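Local atomic coordinates of signal transduction protein TRAP (Staphylococcus aureus, PDB entry 4AE5), a protein that is thought to act as a phosphorylation-dependent regulator of staphylococcal pathogenesis, leading to agr activation, RNAIII synthesis, toxin production and biofilm formation. Residues 4-8 with 45-49; 84-88 with 104-108; 23-27 with 37-41. All blocks are in the same frame, centred on the assembly; numbering follows the deposited sequence.

Interaction 1: 4-8 with 45-49; sequences LYTSY and TVLKS. With FMT (formic acid), chain E.
Residues 4-8 run as extended beta strand, part of strand 3-9, while 45-49 belong to the loop that links strand 35-41 to strand 51-59. The loop passes beside the strand without pairing with it: the nearest CA atoms are Y5 with T45 at 7.1 Å and S7 with L47 at 6.7 Å. The CA-CB bond of Y5 points toward the loop and its chi1 is m; T45 lies over one face of the ring in a CH-pi contact, its CB 3.6 Å from the Y5 ring centroid and only 11° off the normal; CD2 of Y5 lies 3.5 Å from CG2 of T45. At the base of the side chain, CB of Y5 packs at 4.0 Å on CD1 of L47, whose side chain is mt. T6 points away from the loop into the barrel. S7 turns back to the loop and brings its OG to 3.4 Å from CB of L47. Y8 is beyond the loop's reach; its OH donates to O2 of a formic acid, probably from the crystallisation liquor, at 2.8 Å. The loop keeps its shape through an ST turn, N of L47 to OG1 of T45 at 3.1 Å. No hydrogen bond crosses between the segments, so T45 and L47 cover this strand of the antiparallel barrel by apolar and CH-pi contact, while the hydroxyls of T6 and T45 are hydrogen-bonded outside the segment pair, to Y117 and E39.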
loop_
_atom_site.group_PDB
_atom_site.type_symbol
_atom_site.label_atom_id
_atom_site.label_comp_id
_atom_site.label_asym_id
_atom_site.label_seq_id
_atom_site.Cartn_x
_atom_site.Cartn_y
_atom_site.Cartn_z
ATOM N N LEU A 4 -7.094 1.046 -6.727
ATOM C CA LEU A 4 -6.681 -0.173 -6.065
ATOM C C LEU A 4 -7.764 -0.617 -5.100
ATOM O O LEU A 4 -8.243 0.200 -4.286
ATOM C CB LEU A 4 -5.339 0.031 -5.357
ATOM C CG LEU A 4 -4.613 -1.218 -4.861
ATOM C CD1 LEU A 4 -3.100 -0.986 -4.962
ATOM C CD2 LEU A 4 -5.053 -1.517 -3.433
ATOM N N TYR A 5 -8.092 -1.924 -5.176
ATOM C CA TYR A 5 -9.124 -2.553 -4.362
ATOM C C TYR A 5 -8.452 -3.561 -3.417
ATOM O O TYR A 5 -7.730 -4.427 -3.908
ATOM C CB TYR A 5 -10.058 -3.279 -5.307
ATOM C CG TYR A 5 -10.715 -2.343 -6.334
ATOM C CD1 TYR A 5 -10.075 -2.035 -7.543
ATOM C CD2 TYR A 5 -11.957 -1.761 -6.081
ATOM C CE1 TYR A 5 -10.666 -1.196 -8.476
ATOM C CE2 TYR A 5 -12.581 -0.922 -7.027
ATOM C CZ TYR A 5 -11.937 -0.663 -8.215
ATOM O OH TYR A 5 -12.495 0.196 -9.124
ATOM N N THR A 6 -8.710 -3.467 -2.100
ATOM C CA THR A 6 -8.085 -4.367 -1.103
ATOM C C THR A 6 -9.229 -5.064 -0.355
ATOM O O THR A 6 -10.194 -4.389 0.024
ATOM C CB THR A 6 -7.189 -3.607 -0.127
ATOM O OG1 THR A 6 -6.228 -2.845 -0.891
ATOM C CG2 THR A 6 -6.427 -4.615 0.778
ATOM N N SER A 7 -9.136 -6.388 -0.216
ATOM C CA SER A 7 -10.065 -7.197 0.592
ATOM C C SER A 7 -9.288 -8.018 1.629
ATOM O O SER A 7 -8.138 -8.356 1.407
ATOM C CB SER A 7 -10.886 -8.162 -0.296
ATOM O OG SER A 7 -11.873 -7.481 -1.065
ATOM N N TYR A 8 -9.951 -8.323 2.741
ATOM C CA TYR A 8 -9.402 -9.044 3.886
ATOM C C TYR A 8 -10.287 -10.263 4.148
ATOM O O TYR A 8 -11.504 -10.225 3.910
ATOM C CB TYR A 8 -9.426 -8.124 5.130
ATOM C CG TYR A 8 -8.694 -6.827 4.878
ATOM C CD1 TYR A 8 -7.313 -6.783 4.906
ATOM C CD2 TYR A 8 -9.389 -5.660 4.532
ATOM C CE1 TYR A 8 -6.622 -5.616 4.674
ATOM C CE2 TYR A 8 -8.689 -4.475 4.280
ATOM C CZ TYR A 8 -7.310 -4.452 4.354
ATOM O OH TYR A 8 -6.581 -3.283 4.084
ATOM N N THR A 45 -13.624 -4.337 -10.576
ATOM C CA THR A 45 -12.961 -5.293 -9.669
ATOM C C THR A 45 -13.863 -6.542 -9.462
ATOM O O THR A 45 -15.111 -6.472 -9.598
ATOM C CB THR A 45 -12.615 -4.665 -8.284
ATOM O OG1 THR A 45 -11.993 -5.672 -7.483
ATOM C CG2 THR A 45 -13.860 -4.234 -7.565
ATOM N N VAL A 46 -13.241 -7.676 -9.154
ATOM C CA VAL A 46 -13.988 -8.876 -8.745
ATOM C C VAL A 46 -14.152 -9.033 -7.215
ATOM O O VAL A 46 -14.720 -10.018 -6.736
ATOM C CB VAL A 46 -13.381 -10.166 -9.356
ATOM C CG1 VAL A 46 -13.627 -10.192 -10.864
ATOM C CG2 VAL A 46 -11.889 -10.295 -9.007
ATOM N N LEU A 47 -13.670 -8.057 -6.451
ATOM C CA LEU A 47 -13.742 -8.126 -4.990
ATOM C C LEU A 47 -15.070 -7.545 -4.541
ATOM O O LEU A 47 -15.583 -6.656 -5.214
ATOM C CB LEU A 47 -12.575 -7.353 -4.400
ATOM C CG LEU A 47 -11.217 -7.941 -4.775
ATOM C CD1 LEU A 47 -10.100 -7.080 -4.183
ATOM C CD2 LEU A 47 -11.155 -9.375 -4.256
ATOM N N LYS A 48 -15.666 -8.057 -3.460
ATOM C CA LYS A 48 -16.979 -7.552 -2.969
ATOM C C LYS A 48 -16.830 -6.688 -1.699
ATOM O O LYS A 48 -16.113 -7.053 -0.769
ATOM C CB LYS A 48 -18.004 -8.692 -2.738
ATOM C CG LYS A 48 -18.004 -9.764 -3.827
ATOM C CD LYS A 48 -19.416 -10.165 -4.262
ATOM C CE LYS A 48 -20.130 -11.113 -3.289
ATOM N NZ LYS A 48 -20.188 -12.522 -3.784
ATOM N N SER A 49 -17.473 -5.526 -1.666
ATOM C CA SER A 49 -17.106 -4.514 -0.646
ATOM C C SER A 49 -15.601 -4.234 -0.277
ATOM O O SER A 49 -15.252 -4.080 0.891
HETATM C C FMT E . -3.176 -3.552 3.510
HETATM O O1 FMT E . -3.613 -2.826 2.586
HETATM O O2 FMT E . -3.912 -3.656 4.639
#

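Interaction 2: 84-88 with 104-108; sequences EKKLI and RLLRP
Helix 80-88 packs on strand 100-108 with its last turn, 84-88, running antiparallel to 104-108: the segment axes come within 10.1 Å and their directions differ by 170°. The register sets E84 against R107 (CA-CA 7.9 Å) and L87 against L105 (CA-CA 7.7 Å). Within the turn, N of I88 donates to O of E84 at 2.9 Å; the strand is extended.

The charged part of the contact is a two-pronged salt bridge. E84 is extended, tt in chi1 and chi2, and R107 leaves the strand with chi1 and chi2 both t before bending at chi3 (m). NE of R107 donates to OE1 of E84 at 2.9 Å, and NH2 of R107 to OE2 of E84 at 2.6 Å, so the carboxylate meets the guanidinium edge near its plane. OE1 of E84 is also hydrogen-bonded to Y114, and NH1 of R107 forms a salt bridge with E54.

Strand 67-73, helix 80-88 and strand 100-108 make a beta-alpha-beta unit with strand 114-120 between the two parallel strands; the order 158-164, 67-73, 114-120, 100-108 is the ferredoxin-like 4-1-3-2 arrangement, consistent with the ABM family. The helix covers the outside of the barrel, and L105 and R107 point to it.

The apolar part centres on L105, a tp rotamer directed at the helix. Its CD1 lies 3.7 Å from CD1 of L87 (mt), and its CD2 3.8 Å from CG1 of I88. The CA-CB bond of I88 points sideways, and chi1 m brings CG1 over to the leucine. L87 also touches F139 of a loop.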
loop_
_atom_site.group_PDB
_atom_site.type_symbol
_atom_site.label_atom_id
_atom_site.label_comp_id
_atom_site.label_asym_id
_atom_site.label_seq_id
_atom_site.Cartn_x
_atom_site.Cartn_y
_atom_site.Cartn_z
ATOM N N GLU A 84 -1.802 15.191 0.885
ATOM C CA GLU A 84 -1.588 14.693 -0.456
ATOM C C GLU A 84 -0.436 15.413 -1.215
ATOM O O GLU A 84 0.448 14.772 -1.730
ATOM C CB GLU A 84 -2.891 14.754 -1.260
ATOM C CG GLU A 84 -2.830 13.953 -2.507
ATOM C CD GLU A 84 -4.152 13.904 -3.237
ATOM O OE1 GLU A 84 -5.234 13.694 -2.593
ATOM O OE2 GLU A 84 -4.055 14.168 -4.459
ATOM N N LYS A 85 -0.474 16.744 -1.312
ATOM C CA LYS A 85 0.590 17.498 -1.986
ATOM C C LYS A 85 2.015 17.258 -1.405
ATOM O O LYS A 85 3.053 17.156 -2.114
ATOM C CB LYS A 85 0.265 18.976 -1.869
ATOM C CG LYS A 85 1.135 19.832 -2.754
ATOM C CD LYS A 85 0.692 21.305 -2.783
ATOM C CE LYS A 85 1.941 22.119 -3.095
ATOM N NZ LYS A 85 2.571 22.676 -1.855
ATOM N N LYS A 86 2.055 17.174 -0.084
ATOM C CA LYS A 86 3.268 16.861 0.539
ATOM C C LYS A 86 3.828 15.507 0.094
ATOM O O LYS A 86 5.006 15.451 -0.223
ATOM C CB LYS A 86 3.093 16.899 2.031
ATOM C CG LYS A 86 4.276 16.338 2.777
ATOM C CD LYS A 86 4.728 17.337 3.785
ATOM C CE LYS A 86 5.394 18.497 3.083
ATOM N NZ LYS A 86 6.868 18.526 3.202
ATOM N N LEU A 87 3.003 14.452 0.152
ATOM C CA LEU A 87 3.429 13.066 -0.129
ATOM C C LEU A 87 3.859 13.034 -1.631
ATOM O O LEU A 87 4.966 12.640 -1.972
ATOM C CB LEU A 87 2.298 12.082 0.227
ATOM C CG LEU A 87 2.193 11.871 1.776
ATOM C CD1 LEU A 87 1.044 10.937 2.157
ATOM C CD2 LEU A 87 3.501 11.275 2.329
ATOM N N ILE A 88 3.030 13.603 -2.480
ATOM C CA ILE A 88 3.443 13.942 -3.888
ATOM C C ILE A 88 4.857 14.491 -4.155
ATOM O O ILE A 88 5.587 13.987 -5.033
ATOM C CB ILE A 88 2.277 14.770 -4.524
ATOM C CG1 ILE A 88 1.304 13.732 -4.920
ATOM C CG2 ILE A 88 2.650 15.491 -5.799
ATOM C CD1 ILE A 88 1.990 12.857 -5.926
ATOM N N ARG A 104 3.362 2.890 -4.113
ATOM C CA ARG A 104 2.013 3.420 -4.378
ATOM C C ARG A 104 1.561 4.401 -3.324
ATOM O O ARG A 104 1.540 4.096 -2.080
ATOM C CB ARG A 104 0.941 2.309 -4.511
ATOM C CG ARG A 104 1.094 1.210 -5.569
ATOM C CD ARG A 104 0.971 1.816 -7.007
ATOM N NE ARG A 104 0.982 0.757 -8.037
ATOM C CZ ARG A 104 2.089 0.248 -8.570
ATOM N NH1 ARG A 104 3.307 0.666 -8.183
ATOM N NH2 ARG A 104 1.999 -0.671 -9.526
ATOM N N LEU A 105 1.198 5.608 -3.791
ATOM C CA LEU A 105 0.479 6.573 -2.994
ATOM C C LEU A 105 -1.032 6.542 -3.312
ATOM O O LEU A 105 -1.441 6.669 -4.502
ATOM C CB LEU A 105 1.056 7.982 -3.160
ATOM C CG LEU A 105 0.327 9.113 -2.469
ATOM C CD1 LEU A 105 0.547 8.956 -0.946
ATOM C CD2 LEU A 105 0.880 10.486 -2.972
ATOM N N LEU A 106 -1.855 6.330 -2.291
ATOM C CA LEU A 106 -3.280 5.911 -2.493
ATOM C C LEU A 106 -4.224 6.854 -1.779
ATOM O O LEU A 106 -4.105 7.059 -0.540
ATOM C CB LEU A 106 -3.520 4.495 -1.965
ATOM C CG LEU A 106 -2.577 3.451 -2.603
ATOM C CD1 LEU A 106 -2.745 2.072 -1.927
ATOM C CD2 LEU A 106 -2.865 3.334 -4.117
ATOM N N ARG A 107 -5.115 7.481 -2.559
ATOM C CA ARG A 107 -6.136 8.407 -2.022
ATOM C C ARG A 107 -7.457 7.657 -1.775
ATOM O O ARG A 107 -8.052 7.093 -2.710
ATOM C CB ARG A 107 -6.428 9.557 -3.007
ATOM C CG ARG A 107 -7.565 10.459 -2.490
ATOM C CD ARG A 107 -8.214 11.251 -3.614
ATOM N NE ARG A 107 -7.291 12.256 -4.123
ATOM C CZ ARG A 107 -7.036 12.468 -5.412
ATOM N NH1 ARG A 107 -7.662 11.754 -6.357
ATOM N NH2 ARG A 107 -6.197 13.430 -5.772
ATOM N N PRO A 108 -7.966 7.690 -0.548
ATOM C CA PRO A 108 -9.148 6.849 -0.306
ATOM C C PRO A 108 -10.401 7.358 -0.987
ATOM O O PRO A 108 -10.604 8.591 -1.088
ATOM C CB PRO A 108 -9.324 6.890 1.222
ATOM C CG PRO A 108 -8.636 8.158 1.672
ATOM C CD PRO A 108 -7.599 8.531 0.615
#

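Interaction 3: 23-27 with 37-41; sequences THQLF and IFEET
A buried carboxylate reaches across to a histidine: ND1 of H24 donates to OE1 of E39 at 2.8 Å, nearly in the imidazole plane, with E39 at chi1 p and chi2 t and H24 at chi1 m. The other carboxylate oxygen, OE2, is hydrogen-bonded to T45. This is the open end of the beta-hairpin 27-30/35-41 in the barrel, where the loop after helix 11-20 runs into its first strand. F27 and F38 form a hydrogen-bonded pair, CA-CA 5.4 Å, with N of F27 to O of F38 at 2.9 Å and N of F38 to O of F27 at 3.0 Å. CB of F27 sits over the face of the F38 ring, 4.1 Å from its centroid, and CB of L26 packs on CD1 of I37 at 3.9 Å. Where the backbones diverge, water takes over. Water 1 accepts from N of Q25 at 2.9 Å and donates to OE1 of E39 at 3.0 Å; water 2 accepts from N of E40 at 2.8 Å and donates to O of Q25 at 2.7 Å.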
loop_
_atom_site.group_PDB
_atom_site.type_symbol
_atom_site.label_atom_id
_atom_site.label_comp_id
_atom_site.label_asym_id
_atom_site.label_seq_id
_atom_site.Cartn_x
_atom_site.Cartn_y
_atom_site.Cartn_z
ATOM N N THR A 23 -8.593 -14.374 -14.992
ATOM C CA THR A 23 -8.311 -13.244 -15.907
ATOM C C THR A 23 -7.908 -11.896 -15.206
ATOM O O THR A 23 -7.484 -10.914 -15.855
ATOM C CB THR A 23 -9.481 -12.976 -16.872
ATOM O OG1 THR A 23 -10.645 -12.553 -16.136
ATOM C CG2 THR A 23 -9.817 -14.256 -17.786
ATOM N N HIS A 24 -8.056 -11.859 -13.893
ATOM C CA HIS A 24 -7.747 -10.730 -13.076
ATOM C C HIS A 24 -6.444 -10.963 -12.369
ATOM O O HIS A 24 -6.205 -12.076 -11.830
ATOM C CB HIS A 24 -8.841 -10.486 -12.022
ATOM C CG HIS A 24 -10.075 -9.833 -12.599
ATOM N ND1 HIS A 24 -10.440 -8.563 -12.299
ATOM C CD2 HIS A 24 -10.990 -10.300 -13.543
ATOM C CE1 HIS A 24 -11.559 -8.246 -13.011
ATOM N NE2 HIS A 24 -11.902 -9.324 -13.748
ATOM N N GLN A 25 -5.653 -9.885 -12.281
ATOM C CA GLN A 25 -4.317 -9.935 -11.688
ATOM C C GLN A 25 -4.418 -9.597 -10.220
ATOM O O GLN A 25 -4.216 -8.422 -9.800
ATOM C CB GLN A 25 -3.394 -8.915 -12.373
ATOM C CG GLN A 25 -3.202 -9.131 -13.866
ATOM C CD GLN A 25 -3.911 -8.059 -14.718
ATOM O OE1 GLN A 25 -5.144 -8.041 -14.825
ATOM N NE2 GLN A 25 -3.122 -7.152 -15.323
ATOM N N LEU A 26 -4.678 -10.624 -9.417
ATOM C CA LEU A 26 -4.872 -10.443 -7.988
ATOM C C LEU A 26 -3.595 -10.873 -7.262
ATOM O O LEU A 26 -2.964 -11.849 -7.651
ATOM C CB LEU A 26 -6.103 -11.253 -7.532
ATOM C CG LEU A 26 -7.502 -10.796 -7.953
ATOM C CD1 LEU A 26 -8.459 -11.963 -8.063
ATOM C CD2 LEU A 26 -8.096 -9.840 -6.917
ATOM N N PHE A 27 -3.202 -10.098 -6.245
ATOM C CA PHE A 27 -1.958 -10.369 -5.456
ATOM C C PHE A 27 -2.376 -10.669 -3.998
ATOM O O PHE A 27 -2.989 -9.840 -3.303
ATOM C CB PHE A 27 -1.022 -9.159 -5.574
ATOM C CG PHE A 27 -0.572 -8.906 -7.015
ATOM C CD1 PHE A 27 0.481 -9.640 -7.558
ATOM C CD2 PHE A 27 -1.251 -8.015 -7.825
ATOM C CE1 PHE A 27 0.908 -9.436 -8.886
ATOM C CE2 PHE A 27 -0.846 -7.810 -9.172
ATOM C CZ PHE A 27 0.236 -8.512 -9.688
ATOM N N ILE A 37 -5.852 -9.509 -0.003
ATOM C CA ILE A 37 -5.738 -9.592 -1.453
ATOM C C ILE A 37 -6.023 -8.203 -2.123
ATOM O O ILE A 37 -6.890 -7.425 -1.628
ATOM C CB ILE A 37 -6.611 -10.752 -2.006
ATOM C CG1 ILE A 37 -6.183 -11.162 -3.438
ATOM C CG2 ILE A 37 -8.084 -10.352 -2.010
ATOM C CD1 ILE A 37 -6.782 -12.489 -3.863
ATOM N N PHE A 38 -5.325 -7.908 -3.232
ATOM C CA PHE A 38 -5.620 -6.628 -3.985
ATOM C C PHE A 38 -5.439 -6.767 -5.502
ATOM O O PHE A 38 -4.735 -7.696 -5.961
ATOM C CB PHE A 38 -4.829 -5.426 -3.423
ATOM C CG PHE A 38 -3.313 -5.559 -3.500
ATOM C CD1 PHE A 38 -2.617 -5.217 -4.670
ATOM C CD2 PHE A 38 -2.559 -5.998 -2.390
ATOM C CE1 PHE A 38 -1.204 -5.365 -4.753
ATOM C CE2 PHE A 38 -1.168 -6.127 -2.458
ATOM C CZ PHE A 38 -0.479 -5.822 -3.624
ATOM N N GLU A 39 -6.071 -5.852 -6.247
ATOM C CA GLU A 39 -5.856 -5.724 -7.667
ATOM C C GLU A 39 -5.884 -4.269 -7.968
ATOM O O GLU A 39 -6.563 -3.521 -7.310
ATOM C CB GLU A 39 -6.915 -6.477 -8.536
ATOM C CG GLU A 39 -8.352 -6.078 -8.273
ATOM C CD GLU A 39 -9.336 -6.760 -9.232
ATOM O OE1 GLU A 39 -8.943 -7.251 -10.296
ATOM O OE2 GLU A 39 -10.496 -6.854 -8.905
ATOM N N GLU A 40 -5.168 -3.881 -9.002
ATOM C CA GLU A 40 -5.120 -2.503 -9.438
ATOM C C GLU A 40 -5.624 -2.465 -10.881
ATOM O O GLU A 40 -5.042 -3.122 -11.770
ATOM C CB GLU A 40 -3.648 -2.100 -9.418
ATOM C CG GLU A 40 -3.324 -0.696 -9.895
ATOM C CD GLU A 40 -1.866 -0.388 -9.494
ATOM O OE1 GLU A 40 -0.882 -0.860 -10.127
ATOM O OE2 GLU A 40 -1.725 0.234 -8.477
ATOM N N THR A 41 -6.612 -1.627 -11.173
ATOM C CA THR A 41 -7.164 -1.637 -12.528
ATOM C C THR A 41 -7.961 -0.368 -12.751
ATOM O O THR A 41 -8.525 0.183 -11.786
ATOM C CB THR A 41 -8.106 -2.873 -12.739
ATOM O OG1 THR A 41 -8.680 -2.868 -14.046
ATOM C CG2 THR A 41 -9.230 -2.891 -11.737
HETATM O O HOH W 1 -7.026 -7.307 -12.612
HETATM O O HOH W 2 -3.605 -5.818 -10.225
#

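Overall arrangement
All three contacts reach one closed antiparallel barrel. Interactions 1 and 3 lie on the same side of the chain's centre, their centres about 9 Å apart; both segments of interaction 3 fall between those of interaction 1 in sequence. E39 joins them, hydrogen-bonded to T45, while N of S7 pairs with O of I37. Together they build one region of the barrel around strand 35-41, with loop 45-49 laid over strand 3-9. Interaction 2 comes later in the chain, its centre about 20 Å from that of interaction 1 and 21 Å from that of interaction 3, and attaches a helix of the ABM-family part to strand 100-108. The R104-E40 salt bridge links the two parts.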